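Local coordinates for probable alginate O-acetylase AlgJ (Pseudomonas putida, PDB 4O8V), which probably adds acetyl groups to the O-2 and O-3 positions of mannuronate residues in alginate, working with partner proteins at the bacterial inner membrane, at residues D22-P27 with A63-Y68; A151-A156 with T190-D195; A213-S218 with L251-Y256. All blocks are in the same frame, centred on the assembly; numbering follows the deposited sequence.

Interaction 1. Residues D22-P27 with A63-Y68; sequences DEEFKP and AKARVY
The 3-10 turn that carries Glu24 faces the start of the short helix 64-67, with the CA atoms of Glu24 and Ala63 6.4 Å apart, a separation bridged by one long acidic side chain. CG of Glu24 stands anti to its own carbonyl carbon, and the rest of the chain runs out extended (chi2 174°), delivering the carboxylate to the first turn of the helix. There each oxygen takes a backbone N-H: OE1 of Glu24 accepts from Ala65 N at 2.9 Å, and OE2 of Glu24 accepts from Lys64 N at 3.0 Å. Both N-H groups come from above the carboxylate plane, about 40° out of it, and the two bonds restrain its rotation. Within the SGNH hydrolase-like fold this helix directly follows strand 55-61 of the parallel sheet. The N-cap residue, Ala63, has no polar side chain to offer, and the buried carboxylate serves these early N-H groups from a distant part of the chain. A negative charge suits the amino end of a helix, which is likely to help keep Glu24 ionised. The alanines suit the place because they are small: the methyl of Ala63 lies 3.4 Å from CD of Glu24, while CB of Ala65 sits near OE1 and also meets CE1 of Phe25 at 4.1 Å. An alanine in place of Glu24 would probably leave the N-H groups of Lys64 and Ala65 without their acceptors and open a gap beside the methyl of Ala63. Lys64 contributes CB near the carboxylate, then leads off to hydrogen-bond the backbone oxygens of Leu19, Leu117 and Asp120, the last an active-site residue by similarity. The side chain of Phe25 also touches Phe20 and Val12 of the neighbouring two-stranded sheet.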
ATOM      1  N   ASP A  22       0.202  11.514  11.442  1.00 26.79           N
ATOM      2  CA  ASP A  22      -0.443  12.802  11.172  1.00 33.57           C
ATOM      3  C   ASP A  22      -0.537  13.057   9.662  1.00 29.84           C
ATOM      4  O   ASP A  22      -1.205  13.990   9.232  1.00 33.26           O
ATOM      5  CB  ASP A  22       0.263  13.962  11.905  1.00 39.31           C
ATOM      6  CG  ASP A  22       1.564  14.375  11.267  1.00 51.55           C
ATOM      7  OD1 ASP A  22       2.233  13.546  10.610  1.00 52.02           O
ATOM      8  OD2 ASP A  22       1.923  15.557  11.435  1.00 59.81           O
ATOM      9  N   GLU A  23       0.084  12.193   8.857  1.00 28.04           N
ATOM     10  CA  GLU A  23      -0.059  12.286   7.401  1.00 34.34           C
ATOM     11  C   GLU A  23      -1.483  11.912   6.978  1.00 31.51           C
ATOM     12  O   GLU A  23      -1.919  12.227   5.865  1.00 30.57           O
ATOM     13  CB  GLU A  23       0.976  11.396   6.693  1.00 32.45           C
ATOM     14  CG  GLU A  23       2.417  11.817   6.936  1.00 38.02           C
ATOM     15  CD  GLU A  23       3.438  10.927   6.222  1.00 38.10           C
ATOM     16  OE1 GLU A  23       3.080   9.827   5.752  1.00 38.97           O
ATOM     17  OE2 GLU A  23       4.610  11.335   6.131  1.00 37.46           O
ATOM     18  N   GLU A  24      -2.211  11.249   7.876  1.00 26.81           N
ATOM     19  CA  GLU A  24      -3.609  10.925   7.630  1.00 26.11           C
ATOM     20  C   GLU A  24      -4.519  12.026   8.164  1.00 28.99           C
ATOM     21  O   GLU A  24      -5.744  11.934   8.062  1.00 32.70           O
ATOM     22  CB  GLU A  24      -3.967   9.566   8.264  1.00 25.13           C
ATOM     23  CG  GLU A  24      -3.431   8.381   7.435  1.00 26.86           C
ATOM     24  CD  GLU A  24      -3.621   7.022   8.091  1.00 29.42           C
ATOM     25  OE1 GLU A  24      -4.243   6.938   9.180  1.00 27.20           O
ATOM     26  OE2 GLU A  24      -3.142   6.014   7.516  1.00 24.56           O
ATOM     27  N   PHE A  25      -3.911  13.067   8.739  1.00 31.10           N
ATOM     28  CA  PHE A  25      -4.661  14.170   9.351  1.00 30.26           C
ATOM     29  C   PHE A  25      -4.381  15.535   8.716  1.00 36.54           C
ATOM     30  O   PHE A  25      -5.293  16.347   8.532  1.00 39.97           O
ATOM     31  CB  PHE A  25      -4.331  14.286  10.846  1.00 33.77           C
ATOM     32  CG  PHE A  25      -4.913  13.198  11.690  1.00 33.37           C
ATOM     33  CD1 PHE A  25      -4.448  11.904  11.578  1.00 29.66           C
ATOM     34  CD2 PHE A  25      -5.899  13.481  12.630  1.00 32.00           C
ATOM     35  CE1 PHE A  25      -4.985  10.884  12.372  1.00 34.32           C
ATOM     36  CE2 PHE A  25      -6.433  12.472  13.432  1.00 32.13           C
ATOM     37  CZ  PHE A  25      -5.980  11.170  13.293  1.00 35.72           C
ATOM     38  N   LYS A  26      -3.107  15.805   8.439  1.00 37.71           N
ATOM     39  CA  LYS A  26      -2.646  17.170   8.155  1.00 43.36           C
ATOM     40  C   LYS A  26      -3.158  17.686   6.814  1.00 41.86           C
ATOM     41  O   LYS A  26      -3.258  16.929   5.851  1.00 39.37           O
ATOM     42  CB  LYS A  26      -1.108  17.231   8.168  1.00 46.42           C
ATOM     43  CG  LYS A  26      -0.445  16.460   7.011  1.00 52.63           C
ATOM     44  CD  LYS A  26       1.083  16.525   7.041  1.00 59.75           C
ATOM     45  CE  LYS A  26       1.625  16.001   8.364  1.00 63.88           C
ATOM     46  NZ  LYS A  26       3.112  15.837   8.409  1.00 65.47           N
ATOM     47  N   PRO A  27      -3.500  18.978   6.752  1.00 46.05           N
ATOM     48  CA  PRO A  27      -3.739  19.584   5.437  1.00 49.24           C
ATOM     49  C   PRO A  27      -2.430  19.674   4.673  1.00 53.68           C
ATOM     50  O   PRO A  27      -1.369  19.638   5.294  1.00 54.87           O
ATOM     51  CB  PRO A  27      -4.276  20.972   5.779  1.00 50.93           C
ATOM     52  CG  PRO A  27      -3.700  21.274   7.123  1.00 51.32           C
ATOM     53  CD  PRO A  27      -3.644  19.954   7.848  1.00 47.89           C
ATOM     54  N   ALA A  63      -6.671   4.666   4.722  1.00 23.02           N
ATOM     55  CA  ALA A  63      -5.982   5.210   5.889  1.00 25.67           C
ATOM     56  C   ALA A  63      -6.391   4.446   7.142  1.00 23.96           C
ATOM     57  O   ALA A  63      -7.550   4.046   7.279  1.00 23.42           O
ATOM     58  CB  ALA A  63      -6.295   6.677   6.045  1.00 25.75           C
ATOM     59  N   LYS A  64      -5.451   4.261   8.064  1.00 25.91           N
ATOM     60  CA  LYS A  64      -5.793   3.609   9.320  1.00 27.28           C
ATOM     61  C   LYS A  64      -6.851   4.439  10.040  1.00 27.02           C
ATOM     62  O   LYS A  64      -7.777   3.893  10.660  1.00 26.64           O
ATOM     63  CB  LYS A  64      -4.562   3.425  10.209  1.00 26.13           C
ATOM     64  CG  LYS A  64      -4.870   2.625  11.478  1.00 28.46           C
ATOM     65  CD  LYS A  64      -3.618   2.216  12.215  1.00 26.83           C
ATOM     66  CE  LYS A  64      -3.371   3.091  13.402  1.00 26.68           C
ATOM     67  NZ  LYS A  64      -2.223   2.593  14.216  1.00 23.05           N
ATOM     68  N   ALA A  65      -6.739   5.765   9.928  1.00 28.50           N
ATOM     69  CA  ALA A  65      -7.704   6.668  10.568  1.00 28.02           C
ATOM     70  C   ALA A  65      -9.114   6.542  10.003  1.00 27.69           C
ATOM     71  O   ALA A  65     -10.078   6.921  10.649  1.00 30.81           O
ATOM     72  CB  ALA A  65      -7.239   8.107  10.452  1.00 28.29           C
ATOM     73  N   ARG A  66      -9.230   6.046   8.779  1.00 25.81           N
ATOM     74  CA  ARG A  66     -10.534   5.832   8.150  1.00 27.73           C
ATOM     75  C   ARG A  66     -11.124   4.489   8.564  1.00 31.83           C
ATOM     76  O   ARG A  66     -12.328   4.367   8.736  1.00 35.45           O
ATOM     77  CB  ARG A  66     -10.413   5.890   6.604  1.00 26.02           C
ATOM     78  CG  ARG A  66     -11.736   5.686   5.875  1.00 30.03           C
ATOM     79  CD  ARG A  66     -11.598   5.766   4.331  1.00 34.14           C
ATOM     80  NE  ARG A  66     -10.801   6.907   3.867  1.00 29.61           N
ATOM     81  CZ  ARG A  66     -11.225   8.167   3.831  1.00 33.20           C
ATOM     82  NH1 ARG A  66     -12.442   8.487   4.280  1.00 34.74           N
ATOM     83  NH2 ARG A  66     -10.420   9.123   3.370  1.00 29.69           N
ATOM     84  N   VAL A  67     -10.270   3.483   8.710  1.00 28.56           N
ATOM     85  CA  VAL A  67     -10.726   2.146   9.046  1.00 29.23           C
ATOM     86  C   VAL A  67     -11.016   2.034  10.547  1.00 29.15           C
ATOM     87  O   VAL A  67     -11.940   1.326  10.946  1.00 30.85           O
ATOM     88  CB  VAL A  67      -9.696   1.071   8.626  1.00 29.14           C
ATOM     89  CG1 VAL A  67     -10.152  -0.325   9.064  1.00 25.39           C
ATOM     90  CG2 VAL A  67      -9.468   1.110   7.109  1.00 28.83           C
ATOM     91  N   TYR A  68     -10.231   2.735  11.368  1.00 28.87           N
ATOM     92  CA  TYR A  68     -10.431   2.732  12.833  1.00 26.00           C
ATOM     93  C   TYR A  68     -10.846   4.100  13.397  1.00 28.62           C
ATOM     94  O   TYR A  68     -10.268   4.605  14.365  1.00 28.67           O
ATOM     95  CB  TYR A  68      -9.154   2.200  13.518  1.00 28.05           C
ATOM     96  CG  TYR A  68      -9.078   0.694  13.428  1.00 29.11           C
ATOM     97  CD1 TYR A  68      -9.854  -0.101  14.278  1.00 26.57           C
ATOM     98  CD2 TYR A  68      -8.278   0.059  12.463  1.00 27.18           C
ATOM     99  CE1 TYR A  68      -9.829  -1.483  14.190  1.00 27.08           C
ATOM    100  CE2 TYR A  68      -8.244  -1.339  12.362  1.00 24.81           C
ATOM    101  CZ  TYR A  68      -9.031  -2.101  13.225  1.00 27.64           C
ATOM    102  OH  TYR A  68      -9.024  -3.478  13.129  1.00 26.16           O
TER

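Interaction 2. Residues A151-A156 with T190-D195; sequences AFITEA and TTRPVD
The guanidinium of Arg192 has Ile153 over one face, CB of Ile153 lying 4.2 Å above the centre of the plane, and Glu155 at its edge. OE2 of Glu155 accepts from NH2 of Arg192 at 3.0 Å in a salt bridge, close to the guanidinium plane, with a weak second bond from NE; the carboxylate plane is turned 82° from the guanidinium. CG of Arg192 stands between its backbone N and carbonyl carbon (chi1 61°), and the chain then runs extended to NE on the side of the ribbon that carries Ile153 and Glu155. The flat guanidinium face, with no N-H pointing out of its plane, can lie against aliphatic isoleucine while its N-H edge turns to the acid. The ring of Phe152 meets Pro193 obliquely, CE2 of Phe152 lying 3.8 Å from CB of Pro193. These pairs decorate an antiparallel two-stranded ribbon formed by strands 152-162 and 184-193, separate from the parallel sheet, with short segments running at 155°. Ile153 with Arg192 and Glu155 with Thr190 are its hydrogen-bonded pairs; N of Ile153, for example, reaches O of Arg192 at 2.8 Å. On the face opposite the salt bridge, Thr191 OG1 donates to Thr154 OG1 at 2.6 Å. Asn226 and Gln233 extend this hydroxyl pair into a polar chain, anchoring the ribbon to helix 227-235 and the loop before it. Beta-branched threonines fit extended strands while supplying hydroxyls.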
ATOM      1  N   ALA A 151       1.005 -23.577  -6.241  1.00 38.09           N
ATOM      2  CA  ALA A 151       0.432 -23.560  -4.893  1.00 38.02           C
ATOM      3  C   ALA A 151       1.436 -23.077  -3.852  1.00 38.37           C
ATOM      4  O   ALA A 151       2.632 -23.366  -3.930  1.00 36.66           O
ATOM      5  CB  ALA A 151      -0.080 -24.933  -4.531  1.00 44.37           C
ATOM      6  N   PHE A 152       0.940 -22.339  -2.866  1.00 31.76           N
ATOM      7  CA  PHE A 152       1.793 -21.872  -1.784  1.00 33.92           C
ATOM      8  C   PHE A 152       1.107 -22.214  -0.476  1.00 35.09           C
ATOM      9  O   PHE A 152      -0.113 -22.296  -0.425  1.00 37.02           O
ATOM     10  CB  PHE A 152       2.051 -20.360  -1.881  1.00 30.41           C
ATOM     11  CG  PHE A 152       2.929 -19.968  -3.036  1.00 32.59           C
ATOM     12  CD1 PHE A 152       2.409 -19.873  -4.321  1.00 33.76           C
ATOM     13  CD2 PHE A 152       4.278 -19.700  -2.841  1.00 31.81           C
ATOM     14  CE1 PHE A 152       3.211 -19.526  -5.383  1.00 34.85           C
ATOM     15  CE2 PHE A 152       5.086 -19.345  -3.897  1.00 36.27           C
ATOM     16  CZ  PHE A 152       4.549 -19.257  -5.171  1.00 36.56           C
ATOM     17  N   ILE A 153       1.896 -22.403   0.575  1.00 34.42           N
ATOM     18  CA  ILE A 153       1.361 -22.625   1.911  1.00 29.77           C
ATOM     19  C   ILE A 153       1.901 -21.555   2.859  1.00 31.95           C
ATOM     20  O   ILE A 153       3.105 -21.276   2.883  1.00 33.16           O
ATOM     21  CB  ILE A 153       1.723 -24.033   2.440  1.00 35.49           C
ATOM     22  CG1 ILE A 153       0.931 -25.099   1.674  1.00 40.13           C
ATOM     23  CG2 ILE A 153       1.445 -24.122   3.933  1.00 38.27           C
ATOM     24  CD1 ILE A 153       1.356 -26.556   1.934  1.00 45.02           C
ATOM     25  N   THR A 154       1.005 -20.938   3.622  1.00 31.28           N
ATOM     26  CA  THR A 154       1.389 -19.946   4.631  1.00 30.62           C
ATOM     27  C   THR A 154       1.294 -20.577   6.002  1.00 34.75           C
ATOM     28  O   THR A 154       0.287 -21.193   6.319  1.00 37.46           O
ATOM     29  CB  THR A 154       0.492 -18.691   4.558  1.00 30.93           C
ATOM     30  OG1 THR A 154       0.719 -18.028   3.307  1.00 33.57           O
ATOM     31  CG2 THR A 154       0.790 -17.721   5.719  1.00 30.24           C
ATOM     32  N   GLU A 155       2.364 -20.487   6.788  1.00 30.63           N
ATOM     33  CA  GLU A 155       2.352 -21.051   8.135  1.00 35.74           C
ATOM     34  C   GLU A 155       2.441 -19.937   9.171  1.00 32.23           C
ATOM     35  O   GLU A 155       3.217 -18.986   9.024  1.00 35.94           O
ATOM     36  CB  GLU A 155       3.504 -22.037   8.333  1.00 44.20           C
ATOM     37  CG  GLU A 155       3.404 -23.311   7.492  1.00 57.51           C
ATOM     38  CD  GLU A 155       4.537 -24.291   7.772  1.00 69.72           C
ATOM     39  OE1 GLU A 155       5.410 -23.965   8.610  1.00 74.89           O
ATOM     40  OE2 GLU A 155       4.556 -25.383   7.158  1.00 72.70           O
ATOM     41  N   ALA A 156       1.643 -20.055  10.218  1.00 32.94           N
ATOM     42  CA  ALA A 156       1.655 -19.079  11.291  1.00 33.02           C
ATOM     43  C   ALA A 156       2.632 -19.545  12.346  1.00 36.13           C
ATOM     44  O   ALA A 156       2.532 -20.679  12.823  1.00 40.29           O
ATOM     45  CB  ALA A 156       0.268 -18.919  11.878  1.00 38.17           C
ATOM     46  N   THR A 190       4.861 -16.857   7.504  1.00 35.62           N
ATOM     47  CA  THR A 190       5.752 -17.105   6.382  1.00 42.59           C
ATOM     48  C   THR A 190       5.089 -17.985   5.318  1.00 38.19           C
ATOM     49  O   THR A 190       4.338 -18.907   5.634  1.00 39.14           O
ATOM     50  CB  THR A 190       7.058 -17.760   6.858  1.00 46.37           C
ATOM     51  OG1 THR A 190       6.753 -18.930   7.610  1.00 49.68           O
ATOM     52  CG2 THR A 190       7.832 -16.809   7.767  1.00 51.01           C
ATOM     53  N   THR A 191       5.392 -17.704   4.053  1.00 33.16           N
ATOM     54  CA  THR A 191       4.775 -18.401   2.935  1.00 30.36           C
ATOM     55  C   THR A 191       5.840 -19.105   2.105  1.00 35.46           C
ATOM     56  O   THR A 191       6.890 -18.533   1.829  1.00 34.89           O
ATOM     57  CB  THR A 191       3.987 -17.422   2.047  1.00 29.46           C
ATOM     58  OG1 THR A 191       2.976 -16.771   2.839  1.00 31.39           O
ATOM     59  CG2 THR A 191       3.342 -18.156   0.857  1.00 29.03           C
ATOM     60  N   ARG A 192       5.571 -20.347   1.722  1.00 33.48           N
ATOM     61  CA  ARG A 192       6.513 -21.116   0.927  1.00 37.91           C
ATOM     62  C   ARG A 192       5.784 -21.825  -0.209  1.00 42.92           C
ATOM     63  O   ARG A 192       4.623 -22.204  -0.060  1.00 41.65           O
ATOM     64  CB  ARG A 192       7.230 -22.138   1.811  1.00 47.29           C
ATOM     65  CG  ARG A 192       6.264 -23.125   2.450  1.00 56.53           C
ATOM     66  CD  ARG A 192       6.913 -24.021   3.489  1.00 63.19           C
ATOM     67  NE  ARG A 192       5.909 -24.823   4.184  1.00 64.76           N
ATOM     68  CZ  ARG A 192       5.373 -25.939   3.696  1.00 65.51           C
ATOM     69  NH1 ARG A 192       5.745 -26.397   2.503  1.00 61.58           N
ATOM     70  NH2 ARG A 192       4.464 -26.600   4.401  1.00 68.80           N
ATOM     71  N   PRO A 193       6.462 -22.000  -1.352  1.00 43.17           N
ATOM     72  CA  PRO A 193       5.918 -22.860  -2.412  1.00 45.98           C
ATOM     73  C   PRO A 193       5.857 -24.305  -1.956  1.00 49.53           C
ATOM     74  O   PRO A 193       6.688 -24.723  -1.155  1.00 55.10           O
ATOM     75  CB  PRO A 193       6.921 -22.692  -3.562  1.00 47.22           C
ATOM     76  CG  PRO A 193       8.190 -22.255  -2.894  1.00 46.21           C
ATOM     77  CD  PRO A 193       7.764 -21.417  -1.714  1.00 41.97           C
ATOM     78  N   VAL A 194       4.882 -25.059  -2.449  1.00 52.77           N
ATOM     79  CA  VAL A 194       4.795 -26.479  -2.146  1.00 60.91           C
ATOM     80  C   VAL A 194       5.909 -27.254  -2.863  1.00 64.51           C
ATOM     81  O   VAL A 194       6.447 -28.229  -2.325  1.00 68.10           O
ATOM     82  CB  VAL A 194       3.414 -27.039  -2.539  1.00 66.05           C
ATOM     83  CG1 VAL A 194       3.346 -28.539  -2.281  1.00 73.02           C
ATOM     84  CG2 VAL A 194       2.316 -26.305  -1.768  1.00 63.27           C
ATOM     85  N   ASP A 195       6.259 -26.794  -4.063  1.00 61.67           N
ATOM     86  CA  ASP A 195       7.358 -27.357  -4.856  1.00 66.74           C
ATOM     87  C   ASP A 195       7.245 -28.871  -5.052  1.00 72.17           C
ATOM     88  O   ASP A 195       7.577 -29.399  -6.118  1.00 76.01           O
ATOM     89  CB  ASP A 195       8.710 -27.011  -4.214  1.00 64.89           C
ATOM     90  CG  ASP A 195       9.232 -25.651  -4.651  1.00 60.92           C
TER
HETATM   91  O   HOH W   1       4.447 -24.901  -5.575  1.00 42.88           O
HETATM   92  O   HOH W   2       5.983 -18.586  10.142  1.00 43.34           O

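Interaction 3. Residues A213-S218 with L251-Y256; sequences ALVGTS and LPMLKY
Val215 is the bump of this contact, its forked side chain fitting into the hollow that Pro252, Met253 and Tyr256 form on helix 250-257. CG1, anti to the backbone N (chi1 -175°), points at the helix backbone and comes within 3.6 Å of Met253 N. The other methyl, CG2, turns to the tyrosine ring and approaches CD2 of Tyr256 at 4.1 Å. Met253, a selenomethionine here, is bent at chi2 and chi3; the last bend swings its methyl back, so that CE of Met253 lies 3.8 Å from CB of Val215, the two side chains crossing at about a right angle. A branched, rigid residue suits the strand, and a flexible thioether, or its selenium counterpart, can mould itself around it.

Two smaller fits flank this one. The short side chain of Ala213 lets the far end of Tyr256 come close, CB of Ala213 lying 3.6 Å from OH of Tyr256, obliquely to the ring. At the other end the ring of Pro252 rests against the backbone of Gly216, CG of Pro252 being 3.6 Å from O of Gly216. Gly216, with no side chain, adopts an unusual backbone conformation (phi 172°) as the chain leaves strand 212-215, a central strand of the parallel sheet in this alpha/beta SGNH-like fold. Two residues later comes Ser218, the nucleophile by similarity, whose OG is hydrogen-bonded to His122 NE2.

No hydrogen bond joins the two segments; what passes directly between them is mainly buried apolar contact, which depends on complementary shape and not on bond direction, while the strand's backbone hydrogen bonds go to its neighbours in the sheet.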
ATOM      1  N   ALA A 213       4.551  -8.759 -10.671  1.00 25.42           N
ATOM      2  CA  ALA A 213       5.479  -7.937  -9.888  1.00 24.84           C
ATOM      3  C   ALA A 213       4.701  -7.127  -8.856  1.00 25.04           C
ATOM      4  O   ALA A 213       3.593  -6.677  -9.122  1.00 28.55           O
ATOM      5  CB  ALA A 213       6.310  -6.992 -10.789  1.00 26.25           C
ATOM      6  N   LEU A 214       5.301  -6.958  -7.683  1.00 26.21           N
ATOM      7  CA  LEU A 214       4.711  -6.150  -6.614  1.00 24.43           C
ATOM      8  C   LEU A 214       5.567  -4.896  -6.465  1.00 20.16           C
ATOM      9  O   LEU A 214       6.793  -5.000  -6.369  1.00 26.13           O
ATOM     10  CB  LEU A 214       4.650  -6.938  -5.290  1.00 20.70           C
ATOM     11  CG  LEU A 214       4.289  -6.146  -4.028  1.00 20.01           C
ATOM     12  CD1 LEU A 214       2.889  -5.554  -4.126  1.00 22.80           C
ATOM     13  CD2 LEU A 214       4.389  -7.079  -2.804  1.00 20.73           C
ATOM     14  N   VAL A 215       4.921  -3.723  -6.518  1.00 22.27           N
ATOM     15  CA  VAL A 215       5.584  -2.453  -6.272  1.00 22.79           C
ATOM     16  C   VAL A 215       4.818  -1.677  -5.209  1.00 23.95           C
ATOM     17  O   VAL A 215       3.589  -1.688  -5.192  1.00 27.05           O
ATOM     18  CB  VAL A 215       5.686  -1.605  -7.571  1.00 23.25           C
ATOM     19  CG1 VAL A 215       6.510  -0.331  -7.307  1.00 27.01           C
ATOM     20  CG2 VAL A 215       6.316  -2.425  -8.648  1.00 24.42           C
ATOM     21  N   GLY A 216       5.540  -1.042  -4.301  1.00 25.73           N
ATOM     22  CA  GLY A 216       4.889  -0.275  -3.262  1.00 26.64           C
ATOM     23  C   GLY A 216       5.828   0.240  -2.190  1.00 28.44           C
ATOM     24  O   GLY A 216       7.019   0.492  -2.425  1.00 25.90           O
ATOM     25  N   THR A 217       5.260   0.403  -1.000  1.00 24.56           N
ATOM     26  CA  THR A 217       5.919   1.044   0.123  1.00 22.83           C
ATOM     27  C   THR A 217       6.310   0.005   1.160  1.00 21.05           C
ATOM     28  O   THR A 217       6.438  -1.191   0.857  1.00 22.64           O
ATOM     29  CB  THR A 217       4.998   2.100   0.810  1.00 28.99           C
ATOM     30  OG1 THR A 217       3.905   1.415   1.438  1.00 25.78           O
ATOM     31  CG2 THR A 217       4.444   3.092  -0.214  1.00 31.92           C
ATOM     32  N   SER A 218       6.552   0.477   2.380  1.00 25.50           N
ATOM     33  CA  SER A 218       6.811  -0.426   3.501  1.00 23.53           C
ATOM     34  C   SER A 218       5.639  -1.372   3.764  1.00 22.30           C
ATOM     35  O   SER A 218       5.841  -2.438   4.365  1.00 22.84           O
ATOM     36  CB  SER A 218       7.140   0.391   4.764  1.00 25.42           C
ATOM     37  OG  SER A 218       6.122   1.330   5.053  1.00 27.16           O
ATOM     38  N   LEU A 251       8.126   6.705  -6.245  1.00 27.45           N
ATOM     39  CA  LEU A 251       9.541   6.538  -6.589  1.00 26.11           C
ATOM     40  C   LEU A 251       9.936   5.073  -6.842  1.00 27.63           C
ATOM     41  O   LEU A 251      10.660   4.787  -7.798  1.00 27.10           O
ATOM     42  CB  LEU A 251      10.441   7.154  -5.505  1.00 28.49           C
ATOM     43  CG  LEU A 251      10.954   8.576  -5.786  1.00 35.05           C
ATOM     44  CD1 LEU A 251       9.821   9.494  -6.184  1.00 39.32           C
ATOM     45  CD2 LEU A 251      11.694   9.152  -4.580  1.00 38.88           C
ATOM     46  N   PRO A 252       9.474   4.129  -6.001  1.00 27.26           N
ATOM     47  CA  PRO A 252       9.789   2.747  -6.367  1.00 24.62           C
ATOM     48  C   PRO A 252       9.150   2.304  -7.681  1.00 24.07           C
ATOM     49  O   PRO A 252       9.750   1.463  -8.355  1.00 24.83           O
ATOM     50  CB  PRO A 252       9.215   1.924  -5.195  1.00 24.93           C
ATOM     51  CG  PRO A 252       9.195   2.858  -4.056  1.00 25.03           C
ATOM     52  CD  PRO A 252       8.834   4.203  -4.675  1.00 24.08           C
HETATM   53  N   MSE A 253       7.983   2.837  -8.043  1.00 21.18           N
HETATM   54  CA  MSE A 253       7.391   2.473  -9.334  1.00 24.81           C
HETATM   55  C   MSE A 253       8.203   3.052 -10.485  1.00 27.43           C
HETATM   56  O   MSE A 253       8.446   2.360 -11.479  1.00 25.87           O
HETATM   57  CB  MSE A 253       5.941   2.933  -9.449  1.00 23.33           C
HETATM   58  CG  MSE A 253       5.344   2.699 -10.825  1.00 24.83           C
HETATM   59 SE   MSE A 253       5.357   0.800 -11.395  1.00 37.95          SE
HETATM   60  CE  MSE A 253       3.836   0.306 -10.343  1.00 18.53           C
ATOM     61  N   LEU A 254       8.644   4.307 -10.363  1.00 24.19           N
ATOM     62  CA  LEU A 254       9.456   4.883 -11.452  1.00 29.14           C
ATOM     63  C   LEU A 254      10.793   4.137 -11.600  1.00 30.61           C
ATOM     64  O   LEU A 254      11.275   3.900 -12.729  1.00 28.95           O
ATOM     65  CB  LEU A 254       9.678   6.379 -11.222  1.00 29.55           C
ATOM     66  CG  LEU A 254       8.391   7.189 -11.010  1.00 31.36           C
ATOM     67  CD1 LEU A 254       8.720   8.650 -10.686  1.00 30.53           C
ATOM     68  CD2 LEU A 254       7.502   7.097 -12.240  1.00 33.05           C
ATOM     69  N   LYS A 255      11.383   3.754 -10.473  0.52 27.94           N
ATOM     70  CA  LYS A 255      12.602   2.954 -10.493  0.52 29.89           C
ATOM     71  C   LYS A 255      12.369   1.639 -11.223  0.52 30.28           C
ATOM     72  O   LYS A 255      13.168   1.233 -12.072  0.52 30.91           O
ATOM     73  CB  LYS A 255      13.098   2.692  -9.070  0.52 31.55           C
ATOM     74  CG  LYS A 255      14.316   1.793  -8.979  0.52 33.22           C
ATOM     75  CD  LYS A 255      14.932   1.885  -7.592  0.52 35.53           C
ATOM     76  CE  LYS A 255      15.806   0.689  -7.280  0.52 36.96           C
ATOM     77  NZ  LYS A 255      16.331   0.782  -5.886  0.52 38.93           N
ATOM     78  N   TYR A 256      11.262   0.981 -10.898  1.00 27.49           N
ATOM     79  CA  TYR A 256      10.911  -0.282 -11.550  1.00 29.10           C
ATOM     80  C   TYR A 256      10.789  -0.145 -13.078  1.00 30.38           C
ATOM     81  O   TYR A 256      11.303  -0.979 -13.832  1.00 31.05           O
ATOM     82  CB  TYR A 256       9.594  -0.835 -10.979  1.00 29.38           C
ATOM     83  CG  TYR A 256       9.194  -2.123 -11.659  1.00 29.42           C
ATOM     84  CD1 TYR A 256       9.985  -3.251 -11.558  1.00 29.73           C
ATOM     85  CD2 TYR A 256       8.035  -2.197 -12.413  1.00 28.97           C
ATOM     86  CE1 TYR A 256       9.624  -4.428 -12.187  1.00 31.46           C
ATOM     87  CE2 TYR A 256       7.670  -3.358 -13.051  1.00 28.61           C
ATOM     88  CZ  TYR A 256       8.454  -4.464 -12.935  1.00 29.69           C
ATOM     89  OH  TYR A 256       8.067  -5.622 -13.569  1.00 32.40           O
TER

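Following the chain from the N terminus, interaction 1 closes first, bringing the loop after strand 19-21 back against the short helix 64-67, with helix 31-51 and strand 55-61 in the loop between. Interaction 2 then closes a loop without helix, pairing strands 152-162 and 184-193. Interaction 3 comes last and spans helix 227-235 and strand 239-241 to join strand 212-215 to helix 250-257. The three are in series; none nests in or crosses another. Interactions 1 and 3 fasten different parts around the same parallel sheet, their centres about 22 Å apart, whereas interaction 2 belongs to the outlying ribbon, its centre about 33 Å from that of interaction 1.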